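Local coordinates for protein poly-beta-1,6-N-acetyl-D-glucosamine N-deacetylase (Aggregatibacter actinomycetemcomitans, PDB 4U10) that probably removes N-acetyl groups from poly-beta-1,6-N-acetyl-D-glucosamine by carbon-nitrogen bond hydrolysis, with zinc ions bound in the deacetylase part of the longer protein contained in this chain, at residues 97-101 and 102-106; 117-121 and 122-126; 82-85 and 86-90; 160-163 and 164-167; 17-21 and 22-26. All coordinates share one frame; numbering follows the deposited sequence.

Contact 1 (97-101 and 102-106); sequences FAPVS and SWLDT
With CG1 of Val100 anti to the backbone N (chi1 179°) and CG of Trp103 anti to its own carbonyl carbon (chi1 -65°), the valine lies on one face of the indole. The two residues flank the turn at which strand 95-99 of the polysaccharide deacetylase fold passes into the short helix 101-104, Val100 being the N-cap. CG2 sits 3.7 Å from the centroid of the six-membered ring of Trp103 and 19° off its normal, a CH-pi contact over the face. CG1 covers the pyrrole half instead, and Val100 CB comes to 3.5 Å from Trp103 CE3. The Val100 side chain also touches the zinc ligands His144 and His149 and lies about 5 Å from the bound zinc ion.

On the other flank, Pro99 CB packs at 3.5 Å against Leu104 CD2. The backbone turn tightens along the chain: the two bonds to Val100 O are weak, from Trp103 N at 3.2 Å and Leu104 N at 3.4 Å, whereas Asp105 N reaches Ser101 O at 2.9 Å. Ser101 OG bonds to the Asp146 carboxylate and Ser102 OG to its backbone O. Past the helix, Thr106 OG1 donates to Ser102 O across 2.7 Å, in the carbonyl plane.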
loop_
_atom_site.group_PDB
_atom_site.type_symbol
_atom_site.label_atom_id
_atom_site.label_comp_id
_atom_site.label_asym_id
_atom_site.label_seq_id
_atom_site.Cartn_x
_atom_site.Cartn_y
_atom_site.Cartn_z
ATOM N N PHE A 97 -4.188 3.295 3.451
ATOM C CA PHE A 97 -3.352 4.098 2.547
ATOM C C PHE A 97 -1.891 3.853 2.987
ATOM O O PHE A 97 -1.581 3.964 4.187
ATOM C CB PHE A 97 -3.716 5.560 2.736
ATOM C CG PHE A 97 -2.907 6.550 1.921
ATOM C CD1 PHE A 97 -2.672 6.361 0.578
ATOM C CD2 PHE A 97 -2.462 7.753 2.504
ATOM C CE1 PHE A 97 -1.969 7.328 -0.144
ATOM C CE2 PHE A 97 -1.810 8.742 1.743
ATOM C CZ PHE A 97 -1.535 8.489 0.447
ATOM N N ALA A 98 -1.009 3.548 2.026
ATOM C CA ALA A 98 0.376 3.256 2.291
ATOM C C ALA A 98 1.362 4.163 1.523
ATOM O O ALA A 98 1.937 3.813 0.460
ATOM C CB ALA A 98 0.646 1.795 2.043
ATOM N N PRO A 99 1.567 5.367 2.088
ATOM C CA PRO A 99 2.529 6.251 1.455
ATOM C C PRO A 99 4.000 5.894 1.761
ATOM O O PRO A 99 4.346 5.486 2.862
ATOM C CB PRO A 99 2.127 7.616 2.044
ATOM C CG PRO A 99 1.792 7.234 3.505
ATOM C CD PRO A 99 1.013 5.934 3.325
ATOM N N VAL A 100 4.890 6.047 0.776
ATOM C CA VAL A 100 6.269 5.928 1.052
ATOM C C VAL A 100 6.704 7.112 1.913
ATOM O O VAL A 100 6.626 8.245 1.481
ATOM C CB VAL A 100 7.069 5.893 -0.236
ATOM C CG1 VAL A 100 8.560 5.785 0.101
ATOM C CG2 VAL A 100 6.627 4.713 -1.131
ATOM N N SER A 101 7.122 6.885 3.154
ATOM C CA SER A 101 7.385 8.009 4.070
ATOM C C SER A 101 8.535 8.961 3.736
ATOM O O SER A 101 8.446 10.152 4.051
ATOM C CB SER A 101 7.409 7.516 5.503
ATOM O OG SER A 101 8.237 6.377 5.710
ATOM N N SER A 102 9.637 8.499 3.103
ATOM C CA SER A 102 10.704 9.477 2.712
ATOM C C SER A 102 10.224 10.430 1.567
ATOM O O SER A 102 10.750 11.549 1.372
ATOM C CB SER A 102 11.988 8.759 2.304
ATOM O OG SER A 102 11.911 8.177 1.045
ATOM N N TRP A 103 9.272 9.971 0.753
ATOM C CA TRP A 103 8.687 10.818 -0.283
ATOM C C TRP A 103 7.908 11.952 0.414
ATOM O O TRP A 103 8.146 13.136 0.162
ATOM C CB TRP A 103 7.814 10.000 -1.267
ATOM C CG TRP A 103 8.558 9.039 -2.043
ATOM C CD1 TRP A 103 9.961 8.922 -2.112
ATOM C CD2 TRP A 103 8.031 8.034 -2.911
ATOM N NE1 TRP A 103 10.282 7.899 -2.960
ATOM C CE2 TRP A 103 9.123 7.338 -3.455
ATOM C CE3 TRP A 103 6.722 7.627 -3.255
ATOM C CZ2 TRP A 103 8.960 6.296 -4.346
ATOM C CZ3 TRP A 103 6.562 6.576 -4.138
ATOM C CH2 TRP A 103 7.658 5.943 -4.687
ATOM N N LEU A 104 7.057 11.604 1.362
ATOM C CA LEU A 104 6.321 12.606 2.115
ATOM C C LEU A 104 7.239 13.538 2.914
ATOM O O LEU A 104 6.943 14.709 3.096
ATOM C CB LEU A 104 5.310 11.966 3.031
ATOM C CG LEU A 104 4.002 11.571 2.285
ATOM C CD1 LEU A 104 4.211 10.828 0.972
ATOM C CD2 LEU A 104 3.129 10.771 3.202
ATOM N N ASP A 105 8.339 12.987 3.424
ATOM C CA ASP A 105 9.308 13.752 4.217
ATOM C C ASP A 105 10.233 14.671 3.404
ATOM O O ASP A 105 11.011 15.421 3.973
ATOM C CB ASP A 105 10.184 12.798 5.036
ATOM C CG ASP A 105 9.542 12.337 6.319
ATOM O OD1 ASP A 105 8.520 12.866 6.733
ATOM O OD2 ASP A 105 10.078 11.376 6.923
ATOM N N THR A 106 10.189 14.570 2.085
ATOM C CA THR A 106 10.929 15.439 1.211
ATOM C C THR A 106 10.362 16.869 1.354
ATOM O O THR A 106 9.175 17.085 1.258
ATOM C CB THR A 106 10.870 14.908 -0.258
ATOM O OG1 THR A 106 11.362 13.555 -0.307
ATOM C CG2 THR A 106 11.697 15.763 -1.202
#

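Contact 2 (117-121 and 122-126); sequences IKLPR and NVFVT
Arg121 reaches forward along the chain, the edge of its guanidinium meeting the carbonyl oxygens of Phe124 and Val125, in the tight turns leading from hairpin strand 117-119 to helix 127-135 of the deacetylase fold. Its CB starts close to the following peptide, 3.4 Å from Asn122 N. CG stands anti to the backbone N (chi1 167°) and is still 4.0 Å from Asn122 N; the bend at chi2 (73°) then carries CD and NE away from that peptide. NE donates to Thr106 O, outside the loop. At the tip, NH1 makes a 2.9 Å bond to Val125 O and a weak one, 3.0 Å long, to Phe124 O. NH2 bonds to the same Val125 O at 2.8 Å and also to Leu104 O. Val125 O is thus gripped end-on by two nitrogens and lies within 9° of the guanidinium plane, so the flat group is fixed in rotation while joining this loop to the end of the 102-106 segment.

Two overlapping backbone bonds shape the turn: Val123 N gives a weak one to Pro120 O, and Phe124 N a firmer one of 3.1 Å to Arg121 O, which it approaches from above the carbonyl plane. Thr126 then takes the N-cap position of helix 127-135, its side chain capping a backbone N just past this segment, while Gln129 OE1 accepts from Thr126 N. Apolar contacts seal the turn: Val123 CG2 rests 4.1 Å from Pro120 CD, and Leu119 CD1 meets the edge of the Phe124 ring, 3.9 Å from CE2.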
loop_
_atom_site.group_PDB
_atom_site.type_symbol
_atom_site.label_atom_id
_atom_site.label_comp_id
_atom_site.label_asym_id
_atom_site.label_seq_id
_atom_site.Cartn_x
_atom_site.Cartn_y
_atom_site.Cartn_z
ATOM N N ILE A 117 14.978 9.399 -12.903
ATOM C CA ILE A 117 14.416 10.728 -12.967
ATOM C C ILE A 117 14.177 11.327 -11.569
ATOM O O ILE A 117 14.412 10.685 -10.552
ATOM C CB ILE A 117 13.103 10.750 -13.778
ATOM C CG1 ILE A 117 11.957 10.047 -13.023
ATOM C CG2 ILE A 117 13.346 10.201 -15.179
ATOM C CD1 ILE A 117 10.563 10.251 -13.609
ATOM N N LYS A 118 13.768 12.594 -11.542
ATOM C CA LYS A 118 13.445 13.292 -10.320
ATOM C C LYS A 118 12.010 13.816 -10.452
ATOM O O LYS A 118 11.660 14.446 -11.448
ATOM C CB LYS A 118 14.482 14.407 -10.125
ATOM C CG LYS A 118 15.906 13.838 -10.002
ATOM C CD LYS A 118 16.893 14.920 -9.587
ATOM C CE LYS A 118 18.343 14.498 -9.871
ATOM N NZ LYS A 118 19.223 15.688 -10.121
ATOM N N LEU A 119 11.172 13.544 -9.453
ATOM C CA LEU A 119 9.764 13.869 -9.519
ATOM C C LEU A 119 9.399 15.138 -8.692
ATOM O O LEU A 119 9.886 15.279 -7.546
ATOM C CB LEU A 119 8.964 12.700 -8.934
ATOM C CG LEU A 119 8.861 11.420 -9.726
ATOM C CD1 LEU A 119 8.226 10.347 -8.821
ATOM C CD2 LEU A 119 8.023 11.664 -10.962
ATOM N N PRO A 120 8.509 16.000 -9.223
ATOM C CA PRO A 120 7.982 17.107 -8.455
ATOM C C PRO A 120 7.463 16.582 -7.133
ATOM O O PRO A 120 6.983 15.444 -7.070
ATOM C CB PRO A 120 6.853 17.647 -9.346
ATOM C CG PRO A 120 7.219 17.257 -10.739
ATOM C CD PRO A 120 7.910 15.939 -10.584
ATOM N N ARG A 121 7.662 17.342 -6.064
ATOM C CA ARG A 121 7.185 16.922 -4.753
ATOM C C ARG A 121 5.627 16.702 -4.748
ATOM O O ARG A 121 5.132 15.862 -4.000
ATOM C CB ARG A 121 7.678 17.879 -3.664
ATOM C CG ARG A 121 7.015 17.753 -2.275
ATOM C CD ARG A 121 7.465 16.494 -1.542
ATOM N NE ARG A 121 6.789 16.303 -0.253
ATOM C CZ ARG A 121 5.526 15.911 -0.111
ATOM N NH1 ARG A 121 4.796 15.622 -1.179
ATOM N NH2 ARG A 121 5.016 15.740 1.096
ATOM N N ASN A 122 4.869 17.410 -5.592
ATOM C CA ASN A 122 3.386 17.278 -5.549
ATOM C C ASN A 122 2.803 16.242 -6.382
ATOM O O ASN A 122 1.591 16.126 -6.487
ATOM C CB ASN A 122 2.715 18.527 -5.900
ATOM C CG ASN A 122 3.126 19.618 -4.999
ATOM O OD1 ASN A 122 2.843 19.572 -3.786
ATOM N ND2 ASN A 122 3.792 20.602 -5.560
ATOM N N VAL A 123 3.643 15.376 -6.886
ATOM C CA VAL A 123 3.134 14.093 -7.221
ATOM C C VAL A 123 2.546 13.419 -5.963
ATOM O O VAL A 123 1.603 12.619 -6.111
ATOM C CB VAL A 123 4.205 13.237 -7.887
ATOM C CG1 VAL A 123 3.649 11.838 -8.171
ATOM C CG2 VAL A 123 4.633 13.921 -9.184
ATOM N N PHE A 124 3.050 13.768 -4.771
ATOM C CA PHE A 124 2.646 13.093 -3.535
ATOM C C PHE A 124 1.945 13.954 -2.541
ATOM O O PHE A 124 2.124 15.181 -2.518
ATOM C CB PHE A 124 3.862 12.412 -2.893
ATOM C CG PHE A 124 4.568 11.488 -3.837
ATOM C CD1 PHE A 124 4.038 10.279 -4.149
ATOM C CD2 PHE A 124 5.718 11.894 -4.525
ATOM C CE1 PHE A 124 4.653 9.448 -5.085
ATOM C CE2 PHE A 124 6.342 11.067 -5.453
ATOM C CZ PHE A 124 5.815 9.850 -5.733
ATOM N N VAL A 125 1.184 13.318 -1.671
ATOM C CA VAL A 125 0.495 14.018 -0.584
ATOM C C VAL A 125 1.461 14.774 0.360
ATOM O O VAL A 125 2.628 14.464 0.410
ATOM C CB VAL A 125 -0.421 13.092 0.276
ATOM C CG1 VAL A 125 -1.620 12.552 -0.513
ATOM C CG2 VAL A 125 0.348 11.968 0.935
ATOM N N THR A 126 0.928 15.736 1.096
ATOM C CA THR A 126 1.596 16.354 2.256
ATOM C C THR A 126 1.078 15.666 3.530
ATOM O O THR A 126 0.019 15.085 3.534
ATOM C CB THR A 126 1.299 17.873 2.319
ATOM O OG1 THR A 126 -0.082 18.117 2.604
ATOM C CG2 THR A 126 1.619 18.587 1.025
#

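Contact 3 (82-85 and 86-90); sequences NVIY and PILKA
Helix 79-91 is the helix of the beta-alpha-beta crossover between strands 68-75 and 95-99, and this contact spans a kink in it. A wider pi-type turn at 82-84 precedes Pro86, whose N has no hydrogen to give to the turn before. Pro86 CD lies 3.4 Å from Val83 O and as close to Tyr85 CB. Regular bonding follows: Leu88 N donates to Ile84 O at 2.9 Å and Lys89 N to Tyr85 O at 3.0 Å, the latter nearly straight, with an angle of 170° at the hydrogen.

Two pairs of side chains, each one turn apart, flank this backbone. Ile84 and Leu88 point the same way, and CG2 of the isoleucine touches CD1 of the leucine at 3.9 Å; strand 3-13 meets Ile84 and helix 31-42 meets Leu88. Tyr85 projects towards helix 127-135, its CG anti to the backbone N (chi1 174°). Lys89 bends at chi3 and drapes across one face of that ring, with CD 4.1 Å from the ring centroid in a CH-pi contact and NZ 3.6 Å from CE2. A water joins Tyr85 OH to Lys89 NZ, accepting from the ammonium at 3.2 Å. The lysine thus covers the ring with its methylenes, while its charged end, at the rim, keeps a water that it shares with the phenol oxygen.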
loop_
_atom_site.group_PDB
_atom_site.type_symbol
_atom_site.label_atom_id
_atom_site.label_comp_id
_atom_site.label_asym_id
_atom_site.label_seq_id
_atom_site.Cartn_x
_atom_site.Cartn_y
_atom_site.Cartn_z
ATOM N N ASN A 82 -6.878 14.057 -3.554
ATOM C CA ASN A 82 -7.602 14.867 -4.538
ATOM C C ASN A 82 -8.736 14.176 -5.304
ATOM O O ASN A 82 -9.620 14.857 -5.813
ATOM C CB ASN A 82 -6.663 15.428 -5.624
ATOM C CG ASN A 82 -5.652 16.384 -5.068
ATOM O OD1 ASN A 82 -5.912 17.066 -4.073
ATOM N ND2 ASN A 82 -4.443 16.394 -5.653
ATOM N N VAL A 83 -8.664 12.861 -5.451
ATOM C CA VAL A 83 -9.567 12.140 -6.295
ATOM C C VAL A 83 -10.218 11.063 -5.454
ATOM O O VAL A 83 -11.428 11.032 -5.354
ATOM C CB VAL A 83 -8.844 11.513 -7.496
ATOM C CG1 VAL A 83 -9.787 10.603 -8.301
ATOM C CG2 VAL A 83 -8.226 12.595 -8.385
ATOM N N ILE A 84 -9.433 10.263 -4.754
ATOM C CA ILE A 84 -9.975 9.094 -4.079
ATOM C C ILE A 84 -10.787 9.460 -2.837
ATOM O O ILE A 84 -11.893 8.970 -2.635
ATOM C CB ILE A 84 -8.841 8.122 -3.744
ATOM C CG1 ILE A 84 -8.259 7.567 -5.041
ATOM C CG2 ILE A 84 -9.354 6.965 -2.902
ATOM C CD1 ILE A 84 -6.816 7.185 -4.938
ATOM N N TYR A 85 -10.227 10.297 -1.990
ATOM C CA TYR A 85 -10.754 10.534 -0.670
ATOM C C TYR A 85 -12.176 11.085 -0.713
ATOM O O TYR A 85 -13.045 10.544 -0.057
ATOM C CB TYR A 85 -9.729 11.393 0.116
ATOM C CG TYR A 85 -10.157 11.864 1.470
ATOM C CD1 TYR A 85 -10.546 10.973 2.430
ATOM C CD2 TYR A 85 -10.131 13.241 1.804
ATOM C CE1 TYR A 85 -10.950 11.422 3.695
ATOM C CE2 TYR A 85 -10.517 13.693 3.056
ATOM C CZ TYR A 85 -10.914 12.789 3.987
ATOM O OH TYR A 85 -11.299 13.218 5.207
ATOM N N PRO A 86 -12.455 12.086 -1.568
ATOM C CA PRO A 86 -13.835 12.563 -1.679
ATOM C C PRO A 86 -14.851 11.418 -2.002
ATOM O O PRO A 86 -15.951 11.405 -1.449
ATOM C CB PRO A 86 -13.787 13.590 -2.811
ATOM C CG PRO A 86 -12.344 13.933 -3.014
ATOM C CD PRO A 86 -11.530 12.792 -2.456
ATOM N N ILE A 87 -14.430 10.475 -2.842
ATOM C CA ILE A 87 -15.215 9.325 -3.215
ATOM C C ILE A 87 -15.391 8.406 -2.027
ATOM O O ILE A 87 -16.498 7.956 -1.770
ATOM C CB ILE A 87 -14.603 8.578 -4.410
ATOM C CG1 ILE A 87 -14.655 9.463 -5.668
ATOM C CG2 ILE A 87 -15.390 7.284 -4.717
ATOM C CD1 ILE A 87 -13.780 8.956 -6.811
ATOM N N LEU A 88 -14.330 8.183 -1.247
ATOM C CA LEU A 88 -14.479 7.311 -0.048
ATOM C C LEU A 88 -15.503 7.894 0.902
ATOM O O LEU A 88 -16.339 7.144 1.453
ATOM C CB LEU A 88 -13.159 7.104 0.679
ATOM C CG LEU A 88 -12.002 6.399 -0.033
ATOM C CD1 LEU A 88 -10.699 6.489 0.748
ATOM C CD2 LEU A 88 -12.437 4.968 -0.332
ATOM N N LYS A 89 -15.432 9.208 1.100
ATOM C CA LYS A 89 -16.351 9.934 1.945
ATOM C C LYS A 89 -17.806 9.835 1.443
ATOM O O LYS A 89 -18.677 9.585 2.231
ATOM C CB LYS A 89 -15.972 11.401 2.081
ATOM C CG LYS A 89 -14.713 11.612 2.860
ATOM C CD LYS A 89 -14.545 13.048 3.280
ATOM C CE LYS A 89 -14.313 13.938 2.074
ATOM N NZ LYS A 89 -13.727 15.268 2.455
ATOM N N ALA A 90 -18.035 10.050 0.155
ATOM C CA ALA A 90 -19.348 9.861 -0.488
ATOM C C ALA A 90 -19.948 8.451 -0.316
ATOM O O ALA A 90 -21.139 8.297 -0.079
ATOM C CB ALA A 90 -19.211 10.125 -1.986
HETATM O O HOH W 1 -11.914 15.671 5.090
#

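Contact 4 (160-163 and 164-167); sequences QLPA and VVAP
Pro162 to Val165 form a type I beta turn, closed by Val165 N donating to Pro162 O over 3.0 Å at an angle of 164° at the hydrogen. The bond is straight at the donor, but it arrives 40° out of the carbonyl plane and so does not follow a lone pair.

Val165 reinforces the closure with its side chain. Chi1 of -64° sets CG1 anti to the carbonyl carbon and leaves CG2 between the backbone N and that carbon, which puts the CG2 methyl beside the start of the turn, 3.5 Å from Pro162 O and 4.0 Å from Pro162 CB. One residue further out, Leu161 and Ala166 meet across the open end: Ala166 CB lies 3.7 Å from Leu161 CB and 3.8 Å from Leu161 CD1, so the alanine methyl touches both the root and one branch tip of the leucine. These contacts are apolar, while three other carbonyls, of Ala163, Val164 and Ala166, bond to helix 177-199. Arg183 donates to Ala163 O through NH1 and to Ala166 O through NH2, and Tyr180 OH is hydrogen-bonded to Val164 O. Two side chains about one turn apart on that helix therefore hold the backbone of the bend.

Strand 160-162 pairs antiparallel with strand 151-153, and a type I turn that starts at Pro162 reverses the chain out of this two-stranded hairpin towards strand 169-170.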
loop_
_atom_site.group_PDB
_atom_site.type_symbol
_atom_site.label_atom_id
_atom_site.label_comp_id
_atom_site.label_asym_id
_atom_site.label_seq_id
_atom_site.Cartn_x
_atom_site.Cartn_y
_atom_site.Cartn_z
ATOM N N GLN A 160 18.849 -5.437 -11.661
ATOM C CA GLN A 160 18.256 -4.650 -10.576
ATOM C C GLN A 160 17.001 -5.313 -10.024
ATOM O O GLN A 160 16.153 -5.701 -10.806
ATOM C CB GLN A 160 17.958 -3.248 -11.031
ATOM C CG GLN A 160 18.916 -2.242 -10.469
ATOM C CD GLN A 160 18.431 -0.856 -10.666
ATOM O OE1 GLN A 160 17.999 -0.168 -9.722
ATOM N NE2 GLN A 160 18.467 -0.423 -11.917
ATOM N N LEU A 161 16.926 -5.468 -8.693
ATOM C CA LEU A 161 15.787 -6.128 -7.994
ATOM C C LEU A 161 15.246 -5.175 -6.908
ATOM O O LEU A 161 15.980 -4.331 -6.441
ATOM C CB LEU A 161 16.244 -7.423 -7.326
ATOM C CG LEU A 161 16.786 -8.507 -8.242
ATOM C CD1 LEU A 161 17.210 -9.724 -7.430
ATOM C CD2 LEU A 161 15.684 -8.810 -9.255
ATOM N N PRO A 162 13.948 -5.306 -6.500
ATOM C CA PRO A 162 13.404 -4.450 -5.444
ATOM C C PRO A 162 14.265 -4.528 -4.239
ATOM O O PRO A 162 14.568 -5.605 -3.787
ATOM C CB PRO A 162 12.003 -5.073 -5.161
ATOM C CG PRO A 162 11.599 -5.714 -6.410
ATOM C CD PRO A 162 12.883 -6.093 -7.151
ATOM N N ALA A 163 14.642 -3.380 -3.705
ATOM C CA ALA A 163 15.527 -3.268 -2.586
ATOM C C ALA A 163 15.154 -4.089 -1.354
ATOM O O ALA A 163 16.024 -4.490 -0.600
ATOM C CB ALA A 163 15.689 -1.768 -2.192
ATOM N N VAL A 164 13.869 -4.297 -1.112
ATOM C CA VAL A 164 13.428 -5.052 0.028
ATOM C C VAL A 164 13.915 -6.508 -0.048
ATOM O O VAL A 164 14.229 -7.080 0.984
ATOM C CB VAL A 164 11.881 -5.003 0.155
ATOM C CG1 VAL A 164 11.355 -6.033 1.153
ATOM C CG2 VAL A 164 11.442 -3.652 0.633
ATOM N N VAL A 165 14.021 -7.074 -1.251
ATOM C CA VAL A 165 14.108 -8.535 -1.368
ATOM C C VAL A 165 15.436 -9.065 -1.879
ATOM O O VAL A 165 15.524 -10.280 -2.130
ATOM C CB VAL A 165 12.972 -9.159 -2.215
ATOM C CG1 VAL A 165 11.627 -8.922 -1.549
ATOM C CG2 VAL A 165 12.963 -8.666 -3.659
ATOM N N ALA A 166 16.455 -8.200 -1.987
ATOM C CA ALA A 166 17.754 -8.576 -2.578
ATOM C C ALA A 166 18.899 -7.895 -1.850
ATOM O O ALA A 166 18.859 -6.681 -1.744
ATOM C CB ALA A 166 17.770 -8.130 -4.042
ATOM N N PRO A 167 19.900 -8.666 -1.322
ATOM C CA PRO A 167 21.118 -8.011 -0.943
ATOM C C PRO A 167 21.689 -7.238 -2.140
ATOM O O PRO A 167 21.676 -7.716 -3.264
ATOM C CB PRO A 167 22.042 -9.162 -0.541
ATOM C CG PRO A 167 21.147 -10.350 -0.295
ATOM C CD PRO A 167 20.091 -10.137 -1.359
#

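Contact 5 (17-21 and 22-26); sequences AAKEE and KQYFP
Lys19 CG overlaps the ring of Tyr24 obliquely, 3.6 Å from CD2. The lysine bends at chi2 (101°), which turns its far end back to the start of the loop, where NZ donates to Ala17 O at 2.7 Å, on a lone pair in the carbonyl plane. NZ has a second acceptor in Asp15 O.

Lys22 runs along the same loop start. Its CG passes 3.3 Å from Ala18 O, and NZ lies 3.5 Å from Ala17 CB and forms a salt bridge with Asp15 OD2. Tyr24 OH is hydrogen-bonded to that same carboxylate oxygen, so Asp15 gathers both side-chain ends.

The backbone from Lys19 to Lys22 makes a type I beta turn, in the surface loop that connects strands 3-13 and 29-30. Lys22 N closes it with a 2.9 Å bond to Lys19 O, straight at the hydrogen (171°) although the donor stands above the carbonyl plane. Waters continue the pairing beyond the turn: one donates to Lys19 O at 2.7 Å and accepts weakly from Tyr24 N, and another donates to Glu20 O while accepting from Gln23 N at 3.1 Å.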
loop_
_atom_site.group_PDB
_atom_site.type_symbol
_atom_site.label_atom_id
_atom_site.label_comp_id
_atom_site.label_asym_id
_atom_site.label_seq_id
_atom_site.Cartn_x
_atom_site.Cartn_y
_atom_site.Cartn_z
ATOM N N ALA A 17 -9.151 8.784 -20.477
ATOM C CA ALA A 17 -8.269 8.370 -21.607
ATOM C C ALA A 17 -7.711 6.957 -21.423
ATOM O O ALA A 17 -7.375 6.550 -20.278
ATOM C CB ALA A 17 -7.080 9.324 -21.706
ATOM N N ALA A 18 -7.499 6.256 -22.545
ATOM C CA ALA A 18 -6.826 4.959 -22.533
ATOM C C ALA A 18 -5.431 5.243 -21.992
ATOM O O ALA A 18 -4.855 6.233 -22.360
ATOM C CB ALA A 18 -6.732 4.383 -23.929
ATOM N N LYS A 19 -4.903 4.430 -21.084
ATOM C CA LYS A 19 -3.673 4.880 -20.313
ATOM C C LYS A 19 -2.299 4.371 -20.794
ATOM O O LYS A 19 -1.238 4.932 -20.414
ATOM C CB LYS A 19 -3.807 4.547 -18.827
ATOM C CG LYS A 19 -4.362 5.681 -17.983
ATOM C CD LYS A 19 -5.815 5.471 -17.699
ATOM C CE LYS A 19 -6.434 6.721 -17.097
ATOM N NZ LYS A 19 -7.801 6.932 -17.644
ATOM N N GLU A 20 -2.320 3.330 -21.611
ATOM C CA GLU A 20 -1.090 2.609 -22.025
ATOM C C GLU A 20 0.048 3.523 -22.487
ATOM O O GLU A 20 1.236 3.211 -22.231
ATOM C CB GLU A 20 -1.384 1.575 -23.115
ATOM C CG GLU A 20 -2.537 0.618 -22.808
ATOM C CD GLU A 20 -3.920 1.230 -23.122
ATOM O OE1 GLU A 20 -4.038 1.960 -24.136
ATOM O OE2 GLU A 20 -4.873 0.995 -22.336
ATOM N N GLU A 21 -0.301 4.647 -23.142
ATOM C CA GLU A 21 0.702 5.619 -23.648
ATOM C C GLU A 21 0.835 6.951 -22.900
ATOM O O GLU A 21 1.628 7.808 -23.298
ATOM C CB GLU A 21 0.451 5.895 -25.135
ATOM C CG GLU A 21 1.504 5.287 -26.052
ATOM C CD GLU A 21 1.004 5.037 -27.462
ATOM O OE1 GLU A 21 -0.237 4.821 -27.641
ATOM O OE2 GLU A 21 1.877 5.063 -28.382
ATOM N N LYS A 22 0.110 7.111 -21.797
ATOM C CA LYS A 22 -0.000 8.425 -21.125
ATOM C C LYS A 22 1.053 8.768 -20.064
ATOM O O LYS A 22 0.996 9.843 -19.463
ATOM C CB LYS A 22 -1.360 8.550 -20.474
ATOM C CG LYS A 22 -2.521 8.450 -21.452
ATOM C CD LYS A 22 -3.210 9.756 -21.814
ATOM C CE LYS A 22 -3.287 10.842 -20.755
ATOM N NZ LYS A 22 -4.578 11.590 -20.693
ATOM N N GLN A 23 2.000 7.868 -19.865
ATOM C CA GLN A 23 3.096 7.996 -18.894
ATOM C C GLN A 23 2.664 8.102 -17.433
ATOM O O GLN A 23 3.412 8.578 -16.613
ATOM C CB GLN A 23 4.096 9.106 -19.291
ATOM C CG GLN A 23 4.854 8.761 -20.579
ATOM C CD GLN A 23 5.782 9.886 -21.066
ATOM O OE1 GLN A 23 5.324 10.908 -21.572
ATOM N NE2 GLN A 23 7.091 9.684 -20.931
ATOM N N TYR A 24 1.476 7.641 -17.085
ATOM C CA TYR A 24 1.216 7.551 -15.660
ATOM C C TYR A 24 2.120 6.422 -15.085
ATOM O O TYR A 24 2.675 5.618 -15.801
ATOM C CB TYR A 24 -0.261 7.227 -15.372
ATOM C CG TYR A 24 -1.210 8.320 -15.765
ATOM C CD1 TYR A 24 -1.274 9.515 -15.009
ATOM C CD2 TYR A 24 -2.060 8.179 -16.871
ATOM C CE1 TYR A 24 -2.147 10.529 -15.347
ATOM C CE2 TYR A 24 -2.969 9.189 -17.203
ATOM C CZ TYR A 24 -2.997 10.364 -16.428
ATOM O OH TYR A 24 -3.873 11.368 -16.716
ATOM N N PHE A 25 2.156 6.344 -13.778
ATOM C CA PHE A 25 2.734 5.231 -13.096
ATOM C C PHE A 25 1.907 3.976 -13.292
ATOM O O PHE A 25 0.744 4.050 -13.671
ATOM C CB PHE A 25 2.866 5.593 -11.623
ATOM C CG PHE A 25 3.913 6.648 -11.358
ATOM C CD1 PHE A 25 5.240 6.293 -11.147
ATOM C CD2 PHE A 25 3.548 8.001 -11.288
ATOM C CE1 PHE A 25 6.203 7.273 -10.909
ATOM C CE2 PHE A 25 4.494 8.992 -11.024
ATOM C CZ PHE A 25 5.824 8.617 -10.850
ATOM N N PRO A 26 2.498 2.798 -13.021
ATOM C CA PRO A 26 1.779 1.578 -13.237
ATOM C C PRO A 26 0.432 1.458 -12.465
ATOM O O PRO A 26 0.291 1.989 -11.374
ATOM C CB PRO A 26 2.779 0.489 -12.814
ATOM C CG PRO A 26 4.130 1.159 -12.948
ATOM C CD PRO A 26 3.881 2.569 -12.561
HETATM O O HOH W 2 0.133 5.479 -18.153
HETATM O O HOH W 3 2.951 5.283 -21.201
#

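In the fold
Contacts 1 and 2 are directly joined, their centres about 10 Å apart, and Trp103 CE3 packs 3.3 Å from Phe124 CE1. Both lie near the zinc bound by Asp75, His144 and His149, the side chain of Phe124 being about 8 Å from a zinc ion. Contact 5 adjoins contact 2 through Phe25 CZ, 3.6 Å from Leu119 CD1. Contact 4 approaches the same site separately, Val164 lying about 7 Å from His149 between side chains. Contact 3 sits across the chain's centre from contact 4, about 34 Å between centres, with the side chain of Ile84 about 8 Å from that of His10, which with Asp74 binds a different zinc ion.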